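Local structure of uncharacterized protein XCC1541 (Xanthomonas campestris pv. campestris, 2QJW) at residues Ser85-Leu93 and Pro111-Ala119; Phe101-Met109 and Ile133-Trp141. The protein is an uncharacterised member of the alpha/beta hydrolase superfamily, probably a serine hydrolase, whose substrate is not known. All coordinates share one frame; numbering follows the deposited sequence.

Interaction 1: residues Ser85-Leu93 and Pro111-Ala119; sequences SYIAAQVSL and PLPALDAAA
Tyr86 and Ala89 of helix 83-92, with Leu93 just after it, lie along the extended chain 111-119, the closest pair of CA atoms, Ala89 and Ala117, being 4.7 Å apart. Three hydrogen bonds, spread along the helix, tie side chains to the backbone of that chain. Nearest the start of the helix, Tyr86 has CG anti to the backbone N (chi1 174°), which carries the ring out to Pro113: its OH donates to Pro113 O over 2.6 Å, and this oxygen lies at the ring edge, in plane. CG of Gln90 lies over one face of the same ring, offset toward the rim. The Gln90 chain is bent at chi2 (-65°), turning the amide back to the loop, where NE2 gives a 2.9 Å bond to Ala114 O. The acceptor lies close to the amide plane of Gln90, but the donor stands above the carbonyl plane. Farther along, Ser92 OG works both ways: it donates to Ala89 O and receives Ala118 N at 3.0 Å, nearly straight at 175°. Apolar contacts fill in around these bonds. Leu115 CD1 packs on Ala89 CB at 3.6 Å and against Tyr86; past Ser92, Leu93 CD2 rests on Ala117 C at 3.4 Å. Asp116 OD1 pairs with Arg145 in a salt bridge and takes a weak bond from Ala117 N. In the alpha/beta hydrolase fold, the helix after the nucleophile elbow, here probably the GxSxG turn with Gly80, Ser82 and Gly84, packs on the sheet; this contact binds it to the connection from strand 99-103 to strand 122-127.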
loop_
_atom_site.group_PDB
_atom_site.type_symbol
_atom_site.label_atom_id
_atom_site.label_comp_id
_atom_site.label_asym_id
_atom_site.label_seq_id
_atom_site.Cartn_x
_atom_site.Cartn_y
_atom_site.Cartn_z
ATOM N N SER A 85 6.939 15.472 6.118
ATOM C CA SER A 85 6.409 15.198 4.799
ATOM C C SER A 85 5.977 16.450 4.055
ATOM O O SER A 85 6.190 16.546 2.855
ATOM C CB SER A 85 5.226 14.223 4.866
ATOM O OG SER A 85 5.677 12.962 5.265
ATOM N N TYR A 86 5.336 17.350 4.794
ATOM C CA TYR A 86 4.886 18.594 4.218
ATOM C C TYR A 86 6.095 19.320 3.638
ATOM O O TYR A 86 6.059 19.726 2.491
ATOM C CB TYR A 86 4.241 19.445 5.270
ATOM C CG TYR A 86 3.880 20.795 4.749
ATOM C CD1 TYR A 86 2.754 20.997 3.964
ATOM C CD2 TYR A 86 4.686 21.879 5.020
ATOM C CE1 TYR A 86 2.390 22.270 3.459
ATOM C CE2 TYR A 86 4.363 23.176 4.518
ATOM C CZ TYR A 86 3.221 23.371 3.744
ATOM O OH TYR A 86 2.945 24.618 3.284
ATOM N N ILE A 87 7.177 19.443 4.385
ATOM C CA ILE A 87 8.285 20.236 3.807
ATOM C C ILE A 87 9.030 19.493 2.678
ATOM O O ILE A 87 9.515 20.104 1.732
ATOM C CB ILE A 87 9.263 20.766 4.877
ATOM C CG1 ILE A 87 9.955 19.655 5.657
ATOM C CG2 ILE A 87 8.518 21.740 5.804
ATOM C CD1 ILE A 87 11.137 20.156 6.492
ATOM N N ALA A 88 9.076 18.158 2.742
ATOM C CA ALA A 88 9.695 17.378 1.676
ATOM C C ALA A 88 8.943 17.614 0.402
ATOM O O ALA A 88 9.492 17.862 -0.657
ATOM C CB ALA A 88 9.732 15.873 2.074
ATOM N N ALA A 89 7.616 17.547 0.473
ATOM C CA ALA A 89 6.802 17.786 -0.688
ATOM C C ALA A 89 6.976 19.194 -1.259
ATOM O O ALA A 89 7.198 19.342 -2.434
ATOM C CB ALA A 89 5.316 17.469 -0.352
ATOM N N GLN A 90 6.954 20.192 -0.423
ATOM C CA GLN A 90 7.097 21.573 -0.893
ATOM C C GLN A 90 8.496 21.782 -1.533
ATOM O O GLN A 90 8.584 22.402 -2.601
ATOM C CB GLN A 90 6.852 22.604 0.217
ATOM C CG GLN A 90 5.479 22.564 0.824
ATOM C CD GLN A 90 4.374 22.937 -0.152
ATOM O OE1 GLN A 90 4.600 23.519 -1.206
ATOM N NE2 GLN A 90 3.172 22.608 0.207
ATOM N N VAL A 91 9.522 21.192 -0.915
ATOM C CA VAL A 91 10.882 21.344 -1.422
ATOM C C VAL A 91 11.045 20.664 -2.756
ATOM O O VAL A 91 11.810 21.145 -3.593
ATOM C CB VAL A 91 11.938 20.899 -0.363
ATOM C CG1 VAL A 91 13.366 20.731 -0.982
ATOM C CG2 VAL A 91 11.903 21.914 0.785
ATOM N N SER A 92 10.304 19.571 -3.042
ATOM C CA SER A 92 10.428 18.923 -4.335
ATOM C C SER A 92 10.046 19.841 -5.511
ATOM O O SER A 92 10.450 19.571 -6.623
ATOM C CB SER A 92 9.578 17.648 -4.431
ATOM O OG SER A 92 8.184 17.914 -4.464
ATOM N N LEU A 93 9.249 20.866 -5.216
ATOM C CA LEU A 93 8.778 21.896 -6.141
ATOM C C LEU A 93 9.894 22.872 -6.507
ATOM O O LEU A 93 9.760 23.566 -7.530
ATOM C CB LEU A 93 7.634 22.701 -5.535
ATOM C CG LEU A 93 6.320 22.052 -4.986
ATOM C CD1 LEU A 93 5.500 23.029 -4.118
ATOM C CD2 LEU A 93 5.525 21.567 -6.110
ATOM N N PRO A 111 -2.235 29.108 7.481
ATOM C CA PRO A 111 -2.014 30.135 6.473
ATOM C C PRO A 111 -0.914 29.823 5.457
ATOM O O PRO A 111 -0.757 30.563 4.508
ATOM C CB PRO A 111 -1.594 31.348 7.324
ATOM C CG PRO A 111 -0.901 30.725 8.452
ATOM C CD PRO A 111 -1.632 29.488 8.774
ATOM N N LEU A 112 -0.190 28.705 5.609
ATOM C CA LEU A 112 0.835 28.342 4.634
ATOM C C LEU A 112 0.208 27.575 3.440
ATOM O O LEU A 112 -0.948 27.121 3.516
ATOM C CB LEU A 112 1.977 27.508 5.258
ATOM C CG LEU A 112 2.972 28.304 6.136
ATOM C CD1 LEU A 112 4.104 27.454 6.682
ATOM C CD2 LEU A 112 3.565 29.489 5.333
ATOM N N PRO A 113 0.938 27.496 2.325
ATOM C CA PRO A 113 0.386 26.794 1.176
ATOM C C PRO A 113 -0.041 25.342 1.454
ATOM O O PRO A 113 0.558 24.649 2.300
ATOM C CB PRO A 113 1.532 26.818 0.169
ATOM C CG PRO A 113 2.359 27.995 0.562
ATOM C CD PRO A 113 2.247 28.105 2.024
ATOM N N ALA A 114 -1.118 24.949 0.801
ATOM C CA ALA A 114 -1.596 23.580 0.833
ATOM C C ALA A 114 -0.505 22.667 0.281
ATOM O O ALA A 114 0.409 23.076 -0.459
ATOM C CB ALA A 114 -2.836 23.453 -0.002
ATOM N N LEU A 115 -0.585 21.425 0.719
ATOM C CA LEU A 115 0.365 20.421 0.280
ATOM C C LEU A 115 0.376 20.329 -1.214
ATOM O O LEU A 115 -0.658 20.251 -1.836
ATOM C CB LEU A 115 -0.044 19.071 0.822
ATOM C CG LEU A 115 0.902 17.855 0.620
ATOM C CD1 LEU A 115 2.230 17.977 1.415
ATOM C CD2 LEU A 115 0.163 16.592 0.918
ATOM N N ASP A 116 1.591 20.316 -1.796
ATOM C CA ASP A 116 1.800 20.102 -3.229
ATOM C C ASP A 116 3.159 19.451 -3.372
ATOM O O ASP A 116 3.951 19.469 -2.461
ATOM C CB ASP A 116 1.678 21.412 -4.004
ATOM C CG ASP A 116 1.478 21.229 -5.486
ATOM O OD1 ASP A 116 1.122 20.156 -5.936
ATOM O OD2 ASP A 116 1.591 22.255 -6.181
ATOM N N ALA A 117 3.424 18.935 -4.563
ATOM C CA ALA A 117 4.618 18.185 -4.840
ATOM C C ALA A 117 4.932 18.203 -6.339
ATOM O O ALA A 117 4.046 18.352 -7.166
ATOM C CB ALA A 117 4.462 16.743 -4.344
ATOM N N ALA A 118 6.198 17.962 -6.653
ATOM C CA ALA A 118 6.635 17.796 -8.029
ATOM C C ALA A 118 5.967 16.567 -8.612
ATOM O O ALA A 118 5.599 15.613 -7.903
ATOM C CB ALA A 118 8.131 17.595 -8.029
ATOM N N ALA A 119 5.900 16.538 -9.928
ATOM C CA ALA A 119 5.285 15.458 -10.688
ATOM C C ALA A 119 6.253 14.311 -10.914
ATOM O O ALA A 119 6.526 13.911 -12.032
ATOM C CB ALA A 119 4.735 16.011 -11.999
#

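Interaction 2: residues Phe101-Met109 and Ile133-Trp141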
loop_
_atom_site.group_PDB
_atom_site.type_symbol
_atom_site.label_atom_id
_atom_site.label_comp_id
_atom_site.label_asym_id
_atom_site.label_seq_id
_atom_site.Cartn_x
_atom_site.Cartn_y
_atom_site.Cartn_z
ATOM N N PHE A 101 8.739 10.196 -0.638
ATOM C CA PHE A 101 8.130 9.229 0.262
ATOM C C PHE A 101 7.522 9.979 1.441
ATOM O O PHE A 101 8.245 10.646 2.198
ATOM C CB PHE A 101 9.100 8.167 0.769
ATOM C CG PHE A 101 8.446 7.141 1.606
ATOM C CD1 PHE A 101 7.653 6.205 1.033
ATOM C CD2 PHE A 101 8.613 7.133 2.960
ATOM C CE1 PHE A 101 7.053 5.216 1.819
ATOM C CE2 PHE A 101 7.989 6.174 3.749
ATOM C CZ PHE A 101 7.200 5.217 3.185
ATOM N N LEU A 102 6.212 9.885 1.578
ATOM C CA LEU A 102 5.513 10.689 2.588
ATOM C C LEU A 102 4.751 9.838 3.543
ATOM O O LEU A 102 3.848 9.127 3.173
ATOM C CB LEU A 102 4.534 11.598 1.897
ATOM C CG LEU A 102 4.995 12.459 0.722
ATOM C CD1 LEU A 102 3.880 13.338 0.081
ATOM C CD2 LEU A 102 6.143 13.368 1.177
HETATM N N MSE A 103 5.111 9.901 4.822
HETATM C CA MSE A 103 4.343 9.271 5.918
HETATM C C MSE A 103 3.413 10.346 6.512
HETATM O O MSE A 103 3.856 11.452 6.797
HETATM C CB MSE A 103 5.210 8.665 6.975
HETATM C CG MSE A 103 6.174 7.591 6.426
HETATM SE SE MSE A 103 7.328 6.807 7.699
HETATM C CE MSE A 103 8.435 8.309 7.886
ATOM N N VAL A 104 2.138 9.986 6.665
ATOM C CA VAL A 104 1.075 10.848 7.289
ATOM C C VAL A 104 1.256 12.329 6.908
ATOM O O VAL A 104 1.416 13.184 7.766
ATOM C CB VAL A 104 0.923 10.597 8.833
ATOM C CG1 VAL A 104 0.300 9.209 9.044
ATOM C CG2 VAL A 104 2.212 10.707 9.569
ATOM N N PRO A 105 1.209 12.645 5.602
ATOM C CA PRO A 105 1.374 14.034 5.163
ATOM C C PRO A 105 0.154 14.902 5.466
ATOM O O PRO A 105 -0.934 14.498 5.135
ATOM C CB PRO A 105 1.564 13.879 3.638
ATOM C CG PRO A 105 0.809 12.729 3.272
ATOM C CD PRO A 105 0.967 11.759 4.443
ATOM N N PRO A 106 0.361 16.069 6.063
ATOM C CA PRO A 106 -0.799 16.957 6.200
ATOM C C PRO A 106 -1.089 17.633 4.868
ATOM O O PRO A 106 -0.174 18.045 4.148
ATOM C CB PRO A 106 -0.336 17.984 7.207
ATOM C CG PRO A 106 1.095 18.031 7.073
ATOM C CD PRO A 106 1.591 16.645 6.609
ATOM N N THR A 107 -2.354 17.780 4.517
ATOM C CA THR A 107 -2.734 18.408 3.275
ATOM C C THR A 107 -2.952 19.919 3.485
ATOM O O THR A 107 -2.893 20.636 2.523
ATOM C CB THR A 107 -3.961 17.769 2.641
ATOM O OG1 THR A 107 -5.094 17.975 3.519
ATOM C CG2 THR A 107 -3.736 16.261 2.426
ATOM N N LYS A 108 -3.201 20.353 4.722
ATOM C CA LYS A 108 -3.460 21.749 5.040
ATOM C C LYS A 108 -2.428 22.218 6.053
ATOM O O LYS A 108 -2.015 21.437 6.916
ATOM C CB LYS A 108 -4.841 21.849 5.661
ATOM C CG LYS A 108 -6.004 21.262 4.844
ATOM C CD LYS A 108 -7.305 21.209 5.679
ATOM C CE LYS A 108 -8.388 20.383 4.983
ATOM N NZ LYS A 108 -9.741 20.658 5.533
HETATM N N MSE A 109 -2.043 23.488 5.981
HETATM C CA MSE A 109 -1.022 24.034 6.864
HETATM C C MSE A 109 -1.381 25.480 7.212
HETATM O O MSE A 109 -0.616 26.385 6.907
HETATM C CB MSE A 109 0.347 23.911 6.172
HETATM C CG MSE A 109 1.617 24.279 6.994
HETATM SE SE MSE A 109 1.923 23.243 8.554
HETATM C CE MSE A 109 2.040 21.473 7.798
ATOM N N ILE A 133 -5.105 14.332 10.568
ATOM C CA ILE A 133 -5.169 14.472 9.145
ATOM C C ILE A 133 -6.152 13.413 8.699
ATOM O O ILE A 133 -5.782 12.277 8.525
ATOM C CB ILE A 133 -3.772 14.212 8.494
ATOM C CG1 ILE A 133 -2.696 15.056 9.171
ATOM C CG2 ILE A 133 -3.881 14.448 6.966
ATOM C CD1 ILE A 133 -1.247 14.530 8.958
ATOM N N PRO A 134 -7.407 13.804 8.478
ATOM C CA PRO A 134 -8.404 12.794 8.047
ATOM C C PRO A 134 -7.928 11.999 6.848
ATOM O O PRO A 134 -7.468 12.583 5.841
ATOM C CB PRO A 134 -9.629 13.661 7.716
ATOM C CG PRO A 134 -9.511 14.858 8.612
ATOM C CD PRO A 134 -8.020 15.144 8.610
ATOM N N ALA A 135 -8.113 10.691 6.903
ATOM C CA ALA A 135 -7.677 9.835 5.791
ATOM C C ALA A 135 -8.264 10.313 4.467
ATOM O O ALA A 135 -7.615 10.261 3.413
ATOM C CB ALA A 135 -8.081 8.387 6.034
ATOM N N ALA A 136 -9.520 10.764 4.427
ATOM C CA ALA A 136 -10.159 11.213 3.215
ATOM C C ALA A 136 -9.398 12.344 2.543
ATOM O O ALA A 136 -9.343 12.415 1.313
ATOM C CB ALA A 136 -11.629 11.647 3.477
ATOM N N ASP A 137 -8.750 13.177 3.337
ATOM C CA ASP A 137 -8.022 14.332 2.817
ATOM C C ASP A 137 -6.800 13.843 2.040
ATOM O O ASP A 137 -6.495 14.375 0.964
ATOM C CB ASP A 137 -7.618 15.300 3.935
ATOM C CG ASP A 137 -8.812 16.062 4.542
ATOM O OD1 ASP A 137 -9.938 15.938 4.027
ATOM O OD2 ASP A 137 -8.525 16.790 5.487
ATOM N N VAL A 138 -6.090 12.851 2.600
ATOM C CA VAL A 138 -4.901 12.272 1.918
ATOM C C VAL A 138 -5.299 11.402 0.751
ATOM O O VAL A 138 -4.698 11.463 -0.336
ATOM C CB VAL A 138 -4.075 11.500 2.938
ATOM C CG1 VAL A 138 -2.896 10.731 2.262
ATOM C CG2 VAL A 138 -3.522 12.447 3.995
ATOM N N ILE A 139 -6.392 10.653 0.868
ATOM C CA ILE A 139 -6.931 9.897 -0.223
ATOM C C ILE A 139 -7.238 10.854 -1.388
ATOM O O ILE A 139 -6.848 10.609 -2.545
ATOM C CB ILE A 139 -8.218 9.119 0.185
ATOM C CG1 ILE A 139 -7.775 7.972 1.127
ATOM C CG2 ILE A 139 -8.993 8.673 -1.076
ATOM C CD1 ILE A 139 -8.924 7.440 2.045
ATOM N N ALA A 140 -7.888 12.010 -1.133
ATOM C CA ALA A 140 -8.217 12.941 -2.237
ATOM C C ALA A 140 -6.947 13.527 -2.887
ATOM O O ALA A 140 -6.866 13.686 -4.093
ATOM C CB ALA A 140 -9.177 14.046 -1.785
ATOM N N TRP A 141 -5.964 13.884 -2.074
ATOM C CA TRP A 141 -4.735 14.468 -2.571
ATOM C C TRP A 141 -4.001 13.461 -3.413
ATOM O O TRP A 141 -3.531 13.766 -4.538
ATOM C CB TRP A 141 -3.868 14.877 -1.370
ATOM C CG TRP A 141 -2.664 15.712 -1.673
ATOM C CD1 TRP A 141 -2.620 17.054 -1.804
ATOM C CD2 TRP A 141 -1.369 15.234 -2.063
ATOM N NE1 TRP A 141 -1.367 17.455 -2.190
ATOM C CE2 TRP A 141 -0.576 16.344 -2.324
ATOM C CE3 TRP A 141 -0.778 13.962 -2.155
ATOM C CZ2 TRP A 141 0.775 16.227 -2.722
ATOM C CZ3 TRP A 141 0.548 13.853 -2.533
ATOM C CH2 TRP A 141 1.310 14.961 -2.790
HETATM O O HOH W 1 -5.969 17.278 6.105
HETATM O O HOH W 2 -11.172 18.659 3.722
#
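Ile133 meets Val104, Pro105 and Pro106 in the turn that follows strand 99-103. Its CD1 methyl sits 3.2 Å from Val104 O and packs on Pro106 CB, while its CG2 branch lies against Pro105 O at 3.5 Å. Val138 adds to this apolar contact, its CG2 reaching the same oxygen. Both methyls approach Pro105 O from the side of segment 133-141, and this buried oxygen has no polar partner in the model. Thr107 places CG2 anti to its carbonyl carbon, and the methyl lands over the helix backbone, 3.6 Å from Asp137 O, and near Trp141 CB. Farther in, Leu102 CD1 meets Trp141 CH2 at 4.2 Å, the two side chains crossing at about a right angle.

The polar part is carried by water. One water joins Thr107 OG1 to Asp137 OD2, which it reaches at 2.7 Å; a second accepts from Lys108 NZ and donates to Asp137 OD1. Lys108 NZ and Asp137 OD2 stay 4.1 Å apart, beyond a salt bridge, although their opposite charges probably still attract.

Helix 135-145 thus covers the turn leaving strand 99-103, beside strand 122-127, whose Ile124 touches Pro105 and whose His126 touches Val138; Ile139 packs on Ile139 of the second subunit.

How the interactions relate
Interactions 1 and 2 have centres about 11 Å apart and share two polar links. Ser85 OG, on the helix of interaction 1, probably hydrogen-bonds Met103 O (2.8 Å) at the end of the strand in interaction 2, and Leu115 O accepts from Trp141 NE1 at 2.9 Å. Their segments alternate along the chain: 85-93, 101-109, 111-119, 133-141. Loop 111-119 packs on helix 83-92 and reaches helix 135-145 through Leu115. The likely Ser82-His156-Asp130 triad sits at the C-terminal ends of the strands. Interaction 2 touches it directly: Val104 and Ile133 both meet His156, and Ile133 N donates to Asp130 OD1. Interaction 1 comes near it at Ser85, which touches the elbow residues.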